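Proabylysin (Pyrococcus abyssi, PDB 4JIU) is the zinc-bound zymogen of a minigluzincin metallopeptidase, whose mature form probably hydrolyses peptide bonds. Local coordinates at residues Ile57-Leu62 / Glu81-Gly86. The protein carries 1 engineered substitution. Numbering follows the deposited sequence.
Sequences ILIHEL and EKVFPG. With ZN (zinc ion), chain B.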
loop_
_atom_site.group_PDB
_atom_site.type_symbol
_atom_site.label_atom_id
_atom_site.label_comp_id
_atom_site.label_asym_id
_atom_site.label_seq_id
_atom_site.Cartn_x
_atom_site.Cartn_y
_atom_site.Cartn_z
ATOM N N ILE A 57 3.014 -1.491 1.748
ATOM C CA ILE A 57 1.565 -1.534 1.690
ATOM C C ILE A 57 0.985 -0.180 1.283
ATOM O O ILE A 57 0.087 -0.120 0.451
ATOM C CB ILE A 57 0.980 -2.054 3.026
ATOM C CG1 ILE A 57 1.395 -3.516 3.245
ATOM C CG2 ILE A 57 -0.521 -1.855 3.053
ATOM C CD1 ILE A 57 1.149 -4.022 4.607
ATOM N N LEU A 58 1.459 0.890 1.907
ATOM C CA LEU A 58 0.977 2.214 1.564
ATOM C C LEU A 58 1.244 2.549 0.119
ATOM O O LEU A 58 0.384 3.117 -0.570
ATOM C CB LEU A 58 1.575 3.250 2.510
ATOM C CG LEU A 58 1.063 3.172 3.948
ATOM C CD1 LEU A 58 1.807 4.184 4.811
ATOM C CD2 LEU A 58 -0.414 3.404 4.081
ATOM N N ILE A 59 2.459 2.280 -0.378
ATOM C CA ILE A 59 2.809 2.541 -1.761
ATOM C C ILE A 59 1.942 1.704 -2.691
ATOM O O ILE A 59 1.474 2.256 -3.717
ATOM C CB ILE A 59 4.304 2.321 -1.988
ATOM C CG1 ILE A 59 5.178 3.422 -1.370
ATOM C CG2 ILE A 59 4.619 2.125 -3.472
ATOM C CD1 ILE A 59 5.107 4.752 -2.085
ATOM N N HIS A 60 1.749 0.438 -2.389
ATOM C CA HIS A 60 0.923 -0.436 -3.207
ATOM C C HIS A 60 -0.474 0.116 -3.309
ATOM O O HIS A 60 -1.078 0.191 -4.400
ATOM C CB HIS A 60 0.986 -1.846 -2.616
ATOM C CG HIS A 60 0.182 -2.846 -3.399
ATOM N ND1 HIS A 60 0.781 -3.846 -4.129
ATOM C CD2 HIS A 60 -1.136 -3.083 -3.589
ATOM C CE1 HIS A 60 -0.128 -4.610 -4.723
ATOM N NE2 HIS A 60 -1.336 -4.128 -4.421
ATOM N N GLU A 61 -1.050 0.458 -2.157
ATOM C CA GLU A 61 -2.430 0.949 -2.180
ATOM C C GLU A 61 -2.565 2.332 -2.845
ATOM O O GLU A 61 -3.467 2.565 -3.619
ATOM C CB GLU A 61 -3.032 0.910 -0.796
ATOM C CG GLU A 61 -3.097 -0.483 -0.194
ATOM C CD GLU A 61 -3.854 -1.488 -1.024
ATOM O OE1 GLU A 61 -4.703 -1.193 -1.868
ATOM O OE2 GLU A 61 -3.563 -2.701 -0.797
ATOM N N LEU A 62 -1.600 3.222 -2.593
ATOM C CA LEU A 62 -1.579 4.506 -3.244
ATOM C C LEU A 62 -1.415 4.325 -4.759
ATOM O O LEU A 62 -2.012 5.095 -5.523
ATOM C CB LEU A 62 -0.465 5.440 -2.762
ATOM C CG LEU A 62 -0.695 6.064 -1.399
ATOM C CD1 LEU A 62 0.570 6.730 -0.911
ATOM C CD2 LEU A 62 -1.839 7.072 -1.416
ATOM N N GLU A 81 7.443 1.077 -8.429
ATOM C CA GLU A 81 8.876 1.073 -8.709
ATOM C C GLU A 81 9.551 2.418 -8.529
ATOM O O GLU A 81 10.763 2.509 -8.588
ATOM C CB GLU A 81 9.112 0.473 -10.107
ATOM C CG GLU A 81 8.840 -1.039 -10.105
ATOM C CD GLU A 81 8.770 -1.667 -11.458
ATOM O OE1 GLU A 81 8.236 -2.798 -11.549
ATOM O OE2 GLU A 81 9.228 -1.052 -12.438
ATOM N N LYS A 82 8.784 3.464 -8.225
ATOM C CA LYS A 82 9.402 4.713 -7.747
ATOM C C LYS A 82 10.049 4.541 -6.383
ATOM O O LYS A 82 10.899 5.373 -6.015
ATOM C CB LYS A 82 8.362 5.867 -7.728
ATOM C CG LYS A 82 7.872 6.164 -9.132
ATOM C CD LYS A 82 6.759 7.200 -9.083
ATOM C CE LYS A 82 6.309 7.634 -10.446
ATOM N NZ LYS A 82 5.188 8.597 -10.340
ATOM N N VAL A 83 9.715 3.484 -5.665
ATOM C CA VAL A 83 10.296 3.167 -4.378
ATOM C C VAL A 83 10.973 1.784 -4.419
ATOM O O VAL A 83 12.110 1.716 -3.974
ATOM C CB VAL A 83 9.236 3.153 -3.248
ATOM C CG1 VAL A 83 9.857 2.694 -1.954
ATOM C CG2 VAL A 83 8.659 4.544 -3.121
ATOM N N PHE A 84 10.265 0.767 -4.919
ATOM C CA PHE A 84 10.731 -0.616 -4.811
ATOM C C PHE A 84 11.204 -1.097 -6.177
ATOM O O PHE A 84 10.355 -1.379 -7.032
ATOM C CB PHE A 84 9.592 -1.490 -4.305
ATOM C CG PHE A 84 9.149 -1.090 -2.914
ATOM C CD1 PHE A 84 8.081 -0.221 -2.724
ATOM C CD2 PHE A 84 9.797 -1.535 -1.787
ATOM C CE1 PHE A 84 7.673 0.200 -1.485
ATOM C CE2 PHE A 84 9.421 -1.176 -0.518
ATOM C CZ PHE A 84 8.351 -0.280 -0.374
ATOM N N PRO A 85 12.499 -1.131 -6.459
ATOM C CA PRO A 85 12.982 -1.443 -7.805
ATOM C C PRO A 85 12.966 -2.917 -8.105
ATOM O O PRO A 85 13.193 -3.750 -7.236
ATOM C CB PRO A 85 14.436 -0.907 -7.765
ATOM C CG PRO A 85 14.878 -1.101 -6.327
ATOM C CD PRO A 85 13.614 -0.846 -5.519
ATOM N N GLY A 86 12.730 -3.278 -9.354
ATOM C CA GLY A 86 13.054 -4.617 -9.806
ATOM C C GLY A 86 12.242 -5.658 -9.094
ATOM O O GLY A 86 11.018 -5.664 -9.062
HETATM ZN ZN ZN B . -3.055 -4.573 -5.300
#
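I59, on the helix 51-67 that carries the HExxH zinc-binding motif of this minigluzincin, meets V83 and F84 of the loop joining helices 74-80 and 88-100. The contact is wholly apolar and small, 133 Å² summed over both sides. Its closest approach is methyl to methyl, I59 CD1 to V83 CG2 at 3.7 Å. CG1 of I59 lies beside its backbone N (chi1 -73°), and the bend at chi2, -72°, directs CD1 to that valine methyl. The F84 ring comes in by its edge: CE1 stands 4.0 Å from I59 CB, which lies near the ring plane, and 4.1 Å from I59 CG2. V83 also covers one face of the phenyl group, its CG1 3.3 Å above the ring plane and offset toward the rim, so the two loop residues pack on each other as well as on the isoleucine. An alanine in place of I59 would probably leave V83 CG2 without its methyl partner and strip the F84 edge of the CG1 and CG2 contacts, though CB would remain. Farther out, A9 of helix 2-13 touches I59, while Y56 meets F84 edge-to-face. Y56 OH also hydrogen-bonds H60 ND1, placing one tyrosine between the loop and the metal site, where H64, H72 and the O atom of the C-terminal carboxylate of V105 complete the zinc shell. With its CG anti to the backbone N (chi1 -179°), H60 binds zinc through NE2 at 2.0 Å.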